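Local coordinates for cobalamin biosynthesis protein (cbiD) (Archaeoglobus fulgidus, PDB 1SR8), which probably transfers a methyl group from S-adenosyl-L-methionine to C-1 of cobalt-precorrin-5B, giving cobalt-precorrin-6A in the anaerobic route to cobalamin, at residues K203-Y208 with Q231-G236; I211-G216 with D240-H245; Q207-A212 with P246-I251. All blocks are in the same frame, centred on the assembly; numbering follows the deposited sequence.

Interaction 1 of 3, residues K203-Y208 with Q231-G236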
ATOM      1  N   LYS A 203      15.418 -11.119  -8.711  1.00 27.65           N
ATOM      2  CA  LYS A 203      16.499 -11.872  -8.092  1.00 27.66           C
ATOM      3  C   LYS A 203      15.990 -12.626  -6.876  1.00 27.13           C
ATOM      4  O   LYS A 203      16.411 -13.753  -6.617  1.00 26.92           O
ATOM      5  CB  LYS A 203      17.629 -10.935  -7.671  1.00 30.99           C
ATOM      6  CG  LYS A 203      18.307 -10.232  -8.829  1.00 34.26           C
ATOM      7  CD  LYS A 203      19.452  -9.372  -8.327  1.00 38.94           C
ATOM      8  CE  LYS A 203      20.164  -8.659  -9.469  1.00 41.67           C
ATOM      9  NZ  LYS A 203      21.268  -7.798  -8.952  1.00 44.25           N
ATOM     10  N   ILE A 204      15.090 -12.002  -6.123  1.00 25.21           N
ATOM     11  CA  ILE A 204      14.519 -12.645  -4.950  1.00 25.66           C
ATOM     12  C   ILE A 204      13.705 -13.855  -5.398  1.00 26.64           C
ATOM     13  O   ILE A 204      13.705 -14.898  -4.744  1.00 25.72           O
ATOM     14  CB  ILE A 204      13.588 -11.686  -4.176  1.00 25.29           C
ATOM     15  CG1 ILE A 204      14.409 -10.527  -3.600  1.00 27.42           C
ATOM     16  CG2 ILE A 204      12.859 -12.440  -3.068  1.00 23.39           C
ATOM     17  CD1 ILE A 204      13.595  -9.483  -2.843  1.00 28.83           C
ATOM     18  N   ALA A 205      13.023 -13.702  -6.532  1.00 26.91           N
ATOM     19  CA  ALA A 205      12.185 -14.759  -7.087  1.00 26.79           C
ATOM     20  C   ALA A 205      13.010 -15.880  -7.704  1.00 27.19           C
ATOM     21  O   ALA A 205      12.467 -16.913  -8.083  1.00 27.93           O
ATOM     22  CB  ALA A 205      11.242 -14.177  -8.128  1.00 24.80           C
ATOM     23  N   MET A 206      14.317 -15.674  -7.805  1.00 27.50           N
ATOM     24  CA  MET A 206      15.202 -16.684  -8.374  1.00 28.19           C
ATOM     25  C   MET A 206      15.487 -17.778  -7.351  1.00 27.50           C
ATOM     26  O   MET A 206      16.048 -18.814  -7.688  1.00 28.62           O
ATOM     27  CB  MET A 206      16.520 -16.049  -8.818  1.00 28.86           C
ATOM     28  CG  MET A 206      16.362 -14.976  -9.871  1.00 30.82           C
ATOM     29  SD  MET A 206      16.421 -15.572 -11.551  1.00 30.93           S
ATOM     30  CE  MET A 206      17.385 -14.324 -12.221  1.00 29.16           C
ATOM     31  N   GLN A 207      15.111 -17.546  -6.099  1.00 26.35           N
ATOM     32  CA  GLN A 207      15.332 -18.539  -5.053  1.00 25.63           C
ATOM     33  C   GLN A 207      14.248 -19.603  -5.108  1.00 25.22           C
ATOM     34  O   GLN A 207      14.307 -20.590  -4.384  1.00 25.95           O
ATOM     35  CB  GLN A 207      15.284 -17.890  -3.674  1.00 24.68           C
ATOM     36  CG  GLN A 207      16.327 -16.847  -3.430  1.00 26.12           C
ATOM     37  CD  GLN A 207      15.979 -15.983  -2.241  1.00 29.15           C
ATOM     38  OE1 GLN A 207      15.089 -15.137  -2.323  1.00 29.37           O
ATOM     39  NE2 GLN A 207      16.666 -16.199  -1.116  1.00 28.43           N
ATOM     40  N   TYR A 208      13.254 -19.395  -5.963  1.00 24.69           N
ATOM     41  CA  TYR A 208      12.130 -20.321  -6.083  1.00 23.64           C
ATOM     42  C   TYR A 208      12.008 -20.831  -7.500  1.00 23.73           C
ATOM     43  O   TYR A 208      12.174 -20.073  -8.453  1.00 21.55           O
ATOM     44  CB  TYR A 208      10.831 -19.609  -5.686  1.00 22.54           C
ATOM     45  CG  TYR A 208      10.866 -19.039  -4.290  1.00 20.03           C
ATOM     46  CD1 TYR A 208      10.518 -19.823  -3.194  1.00 21.06           C
ATOM     47  CD2 TYR A 208      11.271 -17.719  -4.058  1.00 20.41           C
ATOM     48  CE1 TYR A 208      10.565 -19.317  -1.894  1.00 21.21           C
ATOM     49  CE2 TYR A 208      11.326 -17.195  -2.752  1.00 21.23           C
ATOM     50  CZ  TYR A 208      10.968 -18.006  -1.676  1.00 22.70           C
ATOM     51  OH  TYR A 208      10.998 -17.526  -0.384  1.00 22.16           O
ATOM     52  N   GLN A 231       5.559 -19.608  -5.574  1.00 23.96           N
ATOM     53  CA  GLN A 231       5.855 -18.502  -4.663  1.00 24.13           C
ATOM     54  C   GLN A 231       5.220 -17.235  -5.257  1.00 23.62           C
ATOM     55  O   GLN A 231       5.599 -16.778  -6.347  1.00 24.09           O
ATOM     56  CB  GLN A 231       7.360 -18.312  -4.497  1.00 23.66           C
ATOM     57  CG  GLN A 231       7.739 -17.430  -3.309  1.00 23.66           C
ATOM     58  CD  GLN A 231       7.222 -17.975  -1.991  1.00 26.51           C
ATOM     59  OE1 GLN A 231       7.101 -19.185  -1.818  1.00 27.80           O
ATOM     60  NE2 GLN A 231       6.931 -17.085  -1.044  1.00 25.53           N
ATOM     61  N   PRO A 232       4.238 -16.654  -4.546  1.00 22.46           N
ATOM     62  CA  PRO A 232       3.549 -15.448  -5.014  1.00 21.93           C
ATOM     63  C   PRO A 232       4.344 -14.151  -4.884  1.00 21.32           C
ATOM     64  O   PRO A 232       4.858 -13.816  -3.809  1.00 21.35           O
ATOM     65  CB  PRO A 232       2.262 -15.452  -4.190  1.00 21.18           C
ATOM     66  CG  PRO A 232       2.717 -16.009  -2.880  1.00 22.07           C
ATOM     67  CD  PRO A 232       3.673 -17.129  -3.267  1.00 22.80           C
ATOM     68  N   PHE A 233       4.429 -13.439  -6.006  1.00 20.61           N
ATOM     69  CA  PHE A 233       5.144 -12.172  -6.116  1.00 21.09           C
ATOM     70  C   PHE A 233       4.270 -11.143  -6.807  1.00 22.90           C
ATOM     71  O   PHE A 233       3.436 -11.488  -7.644  1.00 23.84           O
ATOM     72  CB  PHE A 233       6.424 -12.352  -6.939  1.00 19.70           C
ATOM     73  CG  PHE A 233       7.507 -13.088  -6.209  1.00 21.48           C
ATOM     74  CD1 PHE A 233       8.279 -12.438  -5.247  1.00 20.80           C
ATOM     75  CD2 PHE A 233       7.722 -14.447  -6.435  1.00 21.17           C
ATOM     76  CE1 PHE A 233       9.240 -13.126  -4.522  1.00 21.13           C
ATOM     77  CE2 PHE A 233       8.686 -15.146  -5.708  1.00 21.29           C
ATOM     78  CZ  PHE A 233       9.442 -14.487  -4.754  1.00 21.76           C
ATOM     79  N   VAL A 234       4.455  -9.878  -6.451  1.00 23.71           N
ATOM     80  CA  VAL A 234       3.702  -8.813  -7.082  1.00 22.56           C
ATOM     81  C   VAL A 234       4.664  -8.066  -7.980  1.00 23.01           C
ATOM     82  O   VAL A 234       5.646  -7.495  -7.513  1.00 23.72           O
ATOM     83  CB  VAL A 234       3.126  -7.826  -6.060  1.00 22.71           C
ATOM     84  CG1 VAL A 234       2.460  -6.674  -6.796  1.00 21.63           C
ATOM     85  CG2 VAL A 234       2.126  -8.524  -5.167  1.00 19.80           C
ATOM     86  N   PHE A 235       4.391  -8.081  -9.277  1.00 23.61           N
ATOM     87  CA  PHE A 235       5.244  -7.390 -10.229  1.00 25.44           C
ATOM     88  C   PHE A 235       4.476  -6.289 -10.949  1.00 26.02           C
ATOM     89  O   PHE A 235       5.015  -5.629 -11.841  1.00 26.02           O
ATOM     90  CB  PHE A 235       5.820  -8.390 -11.239  1.00 24.55           C
ATOM     91  CG  PHE A 235       7.070  -9.068 -10.760  1.00 25.43           C
ATOM     92  CD1 PHE A 235       8.317  -8.528 -11.040  1.00 24.24           C
ATOM     93  CD2 PHE A 235       6.998 -10.216  -9.973  1.00 24.88           C
ATOM     94  CE1 PHE A 235       9.481  -9.120 -10.539  1.00 25.40           C
ATOM     95  CE2 PHE A 235       8.151 -10.811  -9.470  1.00 24.73           C
ATOM     96  CZ  PHE A 235       9.395 -10.260  -9.755  1.00 23.95           C
ATOM     97  N   GLY A 236       3.219  -6.088 -10.557  1.00 26.04           N
ATOM     98  CA  GLY A 236       2.412  -5.063 -11.195  1.00 27.69           C
ATOM     99  C   GLY A 236       2.355  -5.226 -12.707  1.00 28.67           C
ATOM    100  O   GLY A 236       1.967  -6.280 -13.217  1.00 29.59           O
TER
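Tyr208 and Gln231 meet as two flat groups laid one over the other: CG of Gln231 sits 3.4 Å from the centroid of the Tyr208 ring, practically on the ring normal, and the amide plane is turned 21° from the ring. CB covers the CG end of the same ring face, while OE1 comes within 3.5 Å of CE1 of Tyr208. The bend of the glutamine at chi2 (59°) turns CD back over the ring toward CE1 and CZ. The second ring, that of Phe233, takes CB of Ala205 over one face, 3.9 Å from its centroid and offset toward the rim; at its edge, in plane, lies CD2 of Tyr208, 3.8 Å from CZ. The planes of the two rings are 59° apart. Here the C-terminal part of helix 195-204 and the residues that follow pack on strand 231-234, an outermost strand of a four-stranded parallel sheet in an alpha/beta arrangement. Ile204 adds its CG2, 4.0 Å from CE1 of Phe233. No hydrogen bond crosses between the segments; OH of Tyr208 bonds instead to the backbone N of Arg10. An alanine in place of Tyr208 would probably leave Gln231 without the ring beneath its CG and amide, open a gap beside CZ of Phe233, and deprive the Arg10 N of its mate.

Interaction 2 of 3, residues I211-G216 with D240-H245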
ATOM      1  N   ILE A 211       6.957 -19.797  -9.496  1.00 24.51           N
ATOM      2  CA  ILE A 211       6.543 -18.483  -9.004  1.00 24.51           C
ATOM      3  C   ILE A 211       5.282 -17.945  -9.677  1.00 24.10           C
ATOM      4  O   ILE A 211       5.089 -18.108 -10.885  1.00 25.86           O
ATOM      5  CB  ILE A 211       7.664 -17.411  -9.190  1.00 22.90           C
ATOM      6  CG1 ILE A 211       7.980 -17.231 -10.687  1.00 22.59           C
ATOM      7  CG2 ILE A 211       8.895 -17.803  -8.390  1.00 21.69           C
ATOM      8  CD1 ILE A 211       8.678 -15.914 -11.050  1.00 19.38           C
ATOM      9  N   ALA A 212       4.428 -17.303  -8.887  1.00 22.79           N
ATOM     10  CA  ALA A 212       3.219 -16.699  -9.428  1.00 24.05           C
ATOM     11  C   ALA A 212       3.491 -15.198  -9.628  1.00 23.93           C
ATOM     12  O   ALA A 212       3.803 -14.482  -8.675  1.00 23.69           O
ATOM     13  CB  ALA A 212       2.051 -16.906  -8.470  1.00 22.40           C
ATOM     14  N   ILE A 213       3.403 -14.737 -10.872  1.00 23.80           N
ATOM     15  CA  ILE A 213       3.618 -13.324 -11.200  1.00 23.98           C
ATOM     16  C   ILE A 213       2.247 -12.637 -11.149  1.00 24.66           C
ATOM     17  O   ILE A 213       1.429 -12.805 -12.059  1.00 24.77           O
ATOM     18  CB  ILE A 213       4.214 -13.169 -12.624  1.00 23.44           C
ATOM     19  CG1 ILE A 213       5.451 -14.059 -12.772  1.00 22.76           C
ATOM     20  CG2 ILE A 213       4.584 -11.708 -12.883  1.00 20.38           C
ATOM     21  CD1 ILE A 213       5.952 -14.191 -14.202  1.00 22.64           C
ATOM     22  N   THR A 214       1.994 -11.874 -10.087  1.00 23.85           N
ATOM     23  CA  THR A 214       0.705 -11.212  -9.924  1.00 23.93           C
ATOM     24  C   THR A 214       0.748  -9.698 -10.120  1.00 24.30           C
ATOM     25  O   THR A 214       1.801  -9.078  -9.994  1.00 24.22           O
ATOM     26  CB  THR A 214       0.101 -11.552  -8.545  1.00 23.12           C
ATOM     27  OG1 THR A 214       0.794 -10.845  -7.505  1.00 22.78           O
ATOM     28  CG2 THR A 214       0.228 -13.048  -8.298  1.00 21.82           C
ATOM     29  N   THR A 215      -0.409  -9.115 -10.441  1.00 24.87           N
ATOM     30  CA  THR A 215      -0.530  -7.675 -10.691  1.00 25.02           C
ATOM     31  C   THR A 215      -0.719  -6.795  -9.450  1.00 25.26           C
ATOM     32  O   THR A 215      -0.385  -5.607  -9.467  1.00 26.31           O
ATOM     33  CB  THR A 215      -1.693  -7.377 -11.672  1.00 23.95           C
ATOM     34  OG1 THR A 215      -2.894  -7.991 -11.193  1.00 24.97           O
ATOM     35  CG2 THR A 215      -1.376  -7.907 -13.047  1.00 22.30           C
ATOM     36  N   GLY A 216      -1.252  -7.368  -8.381  1.00 24.89           N
ATOM     37  CA  GLY A 216      -1.460  -6.592  -7.178  1.00 24.06           C
ATOM     38  C   GLY A 216      -1.733  -7.491  -5.996  1.00 25.99           C
ATOM     39  O   GLY A 216      -1.656  -8.716  -6.113  1.00 26.93           O
ATOM     40  N   ASP A 240       6.976  -8.571 -17.978  1.00 33.50           N
ATOM     41  CA  ASP A 240       8.029  -8.958 -18.915  1.00 33.72           C
ATOM     42  C   ASP A 240       9.319  -9.263 -18.166  1.00 32.78           C
ATOM     43  O   ASP A 240      10.009 -10.243 -18.459  1.00 31.50           O
ATOM     44  CB  ASP A 240       8.280  -7.845 -19.940  1.00 35.50           C
ATOM     45  CG  ASP A 240       7.080  -7.596 -20.843  1.00 38.19           C
ATOM     46  OD1 ASP A 240       6.547  -8.572 -21.422  1.00 38.18           O
ATOM     47  OD2 ASP A 240       6.676  -6.418 -20.981  1.00 42.29           O
ATOM     48  N   GLU A 241       9.643  -8.415 -17.199  1.00 31.09           N
ATOM     49  CA  GLU A 241      10.839  -8.617 -16.408  1.00 32.42           C
ATOM     50  C   GLU A 241      10.759  -9.914 -15.608  1.00 30.47           C
ATOM     51  O   GLU A 241      11.710 -10.697 -15.569  1.00 30.09           O
ATOM     52  CB  GLU A 241      11.048  -7.430 -15.471  1.00 36.10           C
ATOM     53  CG  GLU A 241      11.638  -6.247 -16.182  1.00 41.65           C
ATOM     54  CD  GLU A 241      12.889  -6.643 -16.943  1.00 47.03           C
ATOM     55  OE1 GLU A 241      13.860  -7.100 -16.288  1.00 48.18           O
ATOM     56  OE2 GLU A 241      12.895  -6.513 -18.191  1.00 49.71           O
ATOM     57  N   ALA A 242       9.622 -10.132 -14.964  1.00 28.48           N
ATOM     58  CA  ALA A 242       9.427 -11.326 -14.173  1.00 27.85           C
ATOM     59  C   ALA A 242       9.561 -12.564 -15.056  1.00 28.10           C
ATOM     60  O   ALA A 242      10.032 -13.611 -14.605  1.00 25.73           O
ATOM     61  CB  ALA A 242       8.054 -11.288 -13.517  1.00 28.88           C
ATOM     62  N   LEU A 243       9.157 -12.441 -16.319  1.00 28.00           N
ATOM     63  CA  LEU A 243       9.227 -13.565 -17.247  1.00 29.35           C
ATOM     64  C   LEU A 243      10.652 -14.015 -17.586  1.00 30.60           C
ATOM     65  O   LEU A 243      10.838 -15.029 -18.262  1.00 30.73           O
ATOM     66  CB  LEU A 243       8.456 -13.238 -18.529  1.00 28.38           C
ATOM     67  CG  LEU A 243       6.932 -13.225 -18.360  1.00 29.31           C
ATOM     68  CD1 LEU A 243       6.261 -12.837 -19.671  1.00 28.38           C
ATOM     69  CD2 LEU A 243       6.456 -14.603 -17.906  1.00 30.20           C
ATOM     70  N   LYS A 244      11.651 -13.268 -17.117  1.00 30.51           N
ATOM     71  CA  LYS A 244      13.048 -13.626 -17.355  1.00 29.96           C
ATOM     72  C   LYS A 244      13.421 -14.745 -16.390  1.00 29.91           C
ATOM     73  O   LYS A 244      14.478 -15.357 -16.512  1.00 30.13           O
ATOM     74  CB  LYS A 244      13.978 -12.437 -17.111  1.00 30.57           C
ATOM     75  CG  LYS A 244      13.832 -11.273 -18.077  1.00 31.14           C
ATOM     76  CD  LYS A 244      14.808 -10.166 -17.684  1.00 34.59           C
ATOM     77  CE  LYS A 244      14.800  -8.988 -18.661  1.00 36.66           C
ATOM     78  NZ  LYS A 244      15.849  -7.963 -18.314  1.00 36.51           N
ATOM     79  N   HIS A 245      12.554 -14.993 -15.415  1.00 28.80           N
ATOM     80  CA  HIS A 245      12.787 -16.055 -14.444  1.00 29.53           C
ATOM     81  C   HIS A 245      12.884 -17.353 -15.246  1.00 28.92           C
ATOM     82  O   HIS A 245      12.091 -17.586 -16.163  1.00 28.53           O
ATOM     83  CB  HIS A 245      11.628 -16.108 -13.444  1.00 29.06           C
ATOM     84  CG  HIS A 245      11.831 -17.076 -12.320  1.00 29.95           C
ATOM     85  ND1 HIS A 245      11.610 -18.430 -12.452  1.00 30.56           N
ATOM     86  CD2 HIS A 245      12.214 -16.880 -11.034  1.00 30.52           C
ATOM     87  CE1 HIS A 245      11.844 -19.026 -11.296  1.00 31.04           C
ATOM     88  NE2 HIS A 245      12.211 -18.108 -10.418  1.00 30.37           N
TER
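Ile213 and Ala242 make the close part of this contact: the methyl CB of Ala242 sits between two branches of the isoleucine, 3.6 Å from CG2 of Ile213 and just as near its CD1. With CG1 anti to the carbonyl carbon (chi1 -52°) and CG2 anti to the backbone N, Ile213 offers both branches to the one methyl. A short way along the strand, Ile211 and His245 reach toward each other tip to tip. CD1 of Ile211 stands over one face of the imidazole, 3.9 Å from the ring centroid and offset toward the rim, where CG of His245 is its nearest atom at 3.6 Å. The other branch, CG2, approaches NE2 of the same ring at 3.9 Å. This is strand-to-helix packing in a parallel alpha/beta sheet: strand 210-214 presents alternate residues to helix 239-242 and the turn after it, a type I turn that runs from Ala242 to His245. NE2 of His245, though beside apolar carbon, also has weak hydrogen bonds with the carbonyl oxygens of Ala205 and Tyr208. Phe235 touches both Ile213 and Ala242. Toward Leu243 the packing is thinner. Its CB points away from the strand, and what meets Ile213 is one methyl of its tip, CD2, at 3.8 Å from CD1, the two side chains crossing at about a right angle. On the exposed side of the turn, Lys244 runs back to Glu241, where NZ forms a salt bridge of 3.0 Å with OE1, on the syn lone pair of that oxygen.

Interaction 3 of 3, residues Q207-A212 with P246-I251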
ATOM      1  N   GLN A 207      15.111 -17.546  -6.099  1.00 26.35           N
ATOM      2  CA  GLN A 207      15.332 -18.539  -5.053  1.00 25.63           C
ATOM      3  C   GLN A 207      14.248 -19.603  -5.108  1.00 25.22           C
ATOM      4  O   GLN A 207      14.307 -20.590  -4.384  1.00 25.95           O
ATOM      5  CB  GLN A 207      15.284 -17.890  -3.674  1.00 24.68           C
ATOM      6  CG  GLN A 207      16.327 -16.847  -3.430  1.00 26.12           C
ATOM      7  CD  GLN A 207      15.979 -15.983  -2.241  1.00 29.15           C
ATOM      8  OE1 GLN A 207      15.089 -15.137  -2.323  1.00 29.37           O
ATOM      9  NE2 GLN A 207      16.666 -16.199  -1.116  1.00 28.43           N
ATOM     10  N   TYR A 208      13.254 -19.395  -5.963  1.00 24.69           N
ATOM     11  CA  TYR A 208      12.130 -20.321  -6.083  1.00 23.64           C
ATOM     12  C   TYR A 208      12.008 -20.831  -7.500  1.00 23.73           C
ATOM     13  O   TYR A 208      12.174 -20.073  -8.453  1.00 21.55           O
ATOM     14  CB  TYR A 208      10.831 -19.609  -5.686  1.00 22.54           C
ATOM     15  CG  TYR A 208      10.866 -19.039  -4.290  1.00 20.03           C
ATOM     16  CD1 TYR A 208      10.518 -19.823  -3.194  1.00 21.06           C
ATOM     17  CD2 TYR A 208      11.271 -17.719  -4.058  1.00 20.41           C
ATOM     18  CE1 TYR A 208      10.565 -19.317  -1.894  1.00 21.21           C
ATOM     19  CE2 TYR A 208      11.326 -17.195  -2.752  1.00 21.23           C
ATOM     20  CZ  TYR A 208      10.968 -18.006  -1.676  1.00 22.70           C
ATOM     21  OH  TYR A 208      10.998 -17.526  -0.384  1.00 22.16           O
ATOM     22  N   HIS A 209      11.710 -22.116  -7.642  1.00 25.07           N
ATOM     23  CA  HIS A 209      11.575 -22.688  -8.970  1.00 26.09           C
ATOM     24  C   HIS A 209      10.237 -22.286  -9.585  1.00 26.48           C
ATOM     25  O   HIS A 209      10.175 -21.876 -10.746  1.00 25.96           O
ATOM     26  CB  HIS A 209      11.691 -24.216  -8.923  1.00 25.79           C
ATOM     27  CG  HIS A 209      11.548 -24.862 -10.263  1.00 23.98           C
ATOM     28  ND1 HIS A 209      12.411 -24.602 -11.306  1.00 25.01           N
ATOM     29  CD2 HIS A 209      10.603 -25.698 -10.754  1.00 23.89           C
ATOM     30  CE1 HIS A 209      12.001 -25.247 -12.384  1.00 26.46           C
ATOM     31  NE2 HIS A 209      10.904 -25.919 -12.076  1.00 25.65           N
ATOM     32  N   ARG A 210       9.172 -22.398  -8.797  1.00 26.85           N
ATOM     33  CA  ARG A 210       7.836 -22.048  -9.259  1.00 27.60           C
ATOM     34  C   ARG A 210       7.429 -20.710  -8.657  1.00 25.40           C
ATOM     35  O   ARG A 210       7.553 -20.501  -7.454  1.00 24.68           O
ATOM     36  CB  ARG A 210       6.843 -23.136  -8.845  1.00 31.15           C
ATOM     37  CG  ARG A 210       7.290 -24.538  -9.238  1.00 34.12           C
ATOM     38  CD  ARG A 210       6.227 -25.599  -8.947  1.00 39.53           C
ATOM     39  NE  ARG A 210       6.715 -26.955  -9.224  1.00 42.94           N
ATOM     40  CZ  ARG A 210       7.500 -27.656  -8.405  1.00 45.10           C
ATOM     41  NH1 ARG A 210       7.887 -27.139  -7.245  1.00 46.13           N
ATOM     42  NH2 ARG A 210       7.912 -28.874  -8.747  1.00 46.75           N
ATOM     43  N   ILE A 211       6.957 -19.797  -9.496  1.00 24.51           N
ATOM     44  CA  ILE A 211       6.543 -18.483  -9.004  1.00 24.51           C
ATOM     45  C   ILE A 211       5.282 -17.945  -9.677  1.00 24.10           C
ATOM     46  O   ILE A 211       5.089 -18.108 -10.885  1.00 25.86           O
ATOM     47  CB  ILE A 211       7.664 -17.411  -9.190  1.00 22.90           C
ATOM     48  CG1 ILE A 211       7.980 -17.231 -10.687  1.00 22.59           C
ATOM     49  CG2 ILE A 211       8.895 -17.803  -8.390  1.00 21.69           C
ATOM     50  CD1 ILE A 211       8.678 -15.914 -11.050  1.00 19.38           C
ATOM     51  N   ALA A 212       4.428 -17.303  -8.887  1.00 22.79           N
ATOM     52  CA  ALA A 212       3.219 -16.699  -9.428  1.00 24.05           C
ATOM     53  C   ALA A 212       3.491 -15.198  -9.628  1.00 23.93           C
ATOM     54  O   ALA A 212       3.803 -14.482  -8.675  1.00 23.69           O
ATOM     55  CB  ALA A 212       2.051 -16.906  -8.470  1.00 22.40           C
ATOM     56  N   PRO A 246      13.864 -18.209 -14.916  1.00 29.14           N
ATOM     57  CA  PRO A 246      14.068 -19.481 -15.617  1.00 28.87           C
ATOM     58  C   PRO A 246      13.258 -20.707 -15.170  1.00 29.88           C
ATOM     59  O   PRO A 246      13.362 -21.760 -15.795  1.00 30.96           O
ATOM     60  CB  PRO A 246      15.561 -19.706 -15.453  1.00 28.82           C
ATOM     61  CG  PRO A 246      15.782 -19.222 -14.043  1.00 29.46           C
ATOM     62  CD  PRO A 246      14.984 -17.933 -13.995  1.00 28.82           C
ATOM     63  N   GLY A 247      12.459 -20.584 -14.113  1.00 29.06           N
ATOM     64  CA  GLY A 247      11.696 -21.730 -13.640  1.00 28.22           C
ATOM     65  C   GLY A 247      10.260 -21.804 -14.114  1.00 29.34           C
ATOM     66  O   GLY A 247       9.950 -21.437 -15.243  1.00 28.65           O
ATOM     67  N   GLU A 248       9.385 -22.301 -13.246  1.00 31.98           N
ATOM     68  CA  GLU A 248       7.952 -22.421 -13.535  1.00 34.35           C
ATOM     69  C   GLU A 248       7.208 -21.128 -13.164  1.00 33.32           C
ATOM     70  O   GLU A 248       7.158 -20.732 -11.996  1.00 33.58           O
ATOM     71  CB  GLU A 248       7.345 -23.593 -12.752  1.00 36.80           C
ATOM     72  CG  GLU A 248       7.799 -24.963 -13.206  1.00 41.16           C
ATOM     73  CD  GLU A 248       7.393 -25.254 -14.627  1.00 44.68           C
ATOM     74  OE1 GLU A 248       6.191 -25.111 -14.940  1.00 46.91           O
ATOM     75  OE2 GLU A 248       8.273 -25.626 -15.431  1.00 47.99           O
ATOM     76  N   LYS A 249       6.614 -20.493 -14.164  1.00 32.38           N
ATOM     77  CA  LYS A 249       5.901 -19.240 -13.962  1.00 32.96           C
ATOM     78  C   LYS A 249       4.430 -19.294 -14.308  1.00 32.70           C
ATOM     79  O   LYS A 249       4.015 -19.959 -15.253  1.00 32.81           O
ATOM     80  CB  LYS A 249       6.546 -18.146 -14.806  1.00 32.83           C
ATOM     81  CG  LYS A 249       7.969 -17.855 -14.434  1.00 32.90           C
ATOM     82  CD  LYS A 249       8.747 -17.400 -15.640  1.00 34.14           C
ATOM     83  CE  LYS A 249       8.976 -18.554 -16.588  1.00 34.28           C
ATOM     84  NZ  LYS A 249      10.024 -18.223 -17.584  1.00 34.79           N
ATOM     85  N   ILE A 250       3.639 -18.575 -13.532  1.00 32.44           N
ATOM     86  CA  ILE A 250       2.219 -18.495 -13.791  1.00 33.30           C
ATOM     87  C   ILE A 250       1.862 -17.018 -13.607  1.00 33.17           C
ATOM     88  O   ILE A 250       2.367 -16.364 -12.695  1.00 33.09           O
ATOM     89  CB  ILE A 250       1.409 -19.412 -12.819  1.00 34.04           C
ATOM     90  CG1 ILE A 250       0.034 -19.708 -13.416  1.00 34.85           C
ATOM     91  CG2 ILE A 250       1.253 -18.759 -11.446  1.00 33.28           C
ATOM     92  CD1 ILE A 250      -0.773 -20.703 -12.609  1.00 36.80           C
ATOM     93  N   ILE A 251       1.039 -16.482 -14.503  1.00 32.94           N
ATOM     94  CA  ILE A 251       0.626 -15.084 -14.411  1.00 32.75           C
ATOM     95  C   ILE A 251      -0.806 -14.986 -13.896  1.00 32.41           C
ATOM     96  O   ILE A 251      -1.719 -15.594 -14.454  1.00 31.56           O
ATOM     97  CB  ILE A 251       0.707 -14.375 -15.783  1.00 31.63           C
ATOM     98  CG1 ILE A 251       2.152 -14.390 -16.288  1.00 31.07           C
ATOM     99  CG2 ILE A 251       0.193 -12.944 -15.659  1.00 30.94           C
ATOM    100  CD1 ILE A 251       2.329 -13.813 -17.667  1.00 29.04           C
TER
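His209 and Glu248 lie side by side and point the same way, the imidazole spread over the backbone where two parallel beta strands begin. Strands 210-214 and 248-253 are neighbours in the four-stranded parallel sheet, their short segments inclined by 13°. CG of His209 is anti to its backbone N (chi1 180°), and one face of the ring lies against residues 247-248: N of Glu248 stands 4.0 Å above the plane, over its centre, and CG of Glu248 comes within 3.4 Å of NE2. Arg210 also runs alongside Glu248, touching through aliphatic carbon, CG to CB at 3.6 Å; the guanidinium and carboxylate planes are 51° apart, and their charged atoms do not meet. Ala212 and Ile250 share the sheet face of Arg210 and Glu248, CB against CG2. On the opposite face Ile211 and Lys249 lie alongside each other, CG1 to CG at 3.8 Å, before the lysine chain bends away to give NZ to the carbonyl oxygen of His245. Gly247 passes close to His209, its CA 3.3 Å from O of His209, and a side chain at the glycine would probably collide with that oxygen. Three backbone hydrogen bonds fasten the pair. Glu248 N bonds to His209 O, and Ile250 N to Ile211 O spans 3.1 Å. Between them, Ile211 N reaches Glu248 O at 2.7 Å.

How the interactions relate
All three contacts gather around strand 210-214 and the turn leading into it. Interaction 1 lies about 7 Å, centre to centre, from both others, and interactions 2 and 3 are about 8 Å apart. Strand 210-214 runs between strands 231-234 and 248-253: N of Ala212 and O of Gln231 are 2.8 Å apart on one border, N of Ile213 and O of Ile250 2.7 Å on the other. Ile211 packs in both interactions 2 and 3, while Phe233 of interaction 1 also touches it. CE1 of His245, 3.3 Å from O of His209, joins interactions 2 and 3 further. Together the three contacts join the sheet to the helices and turns around it.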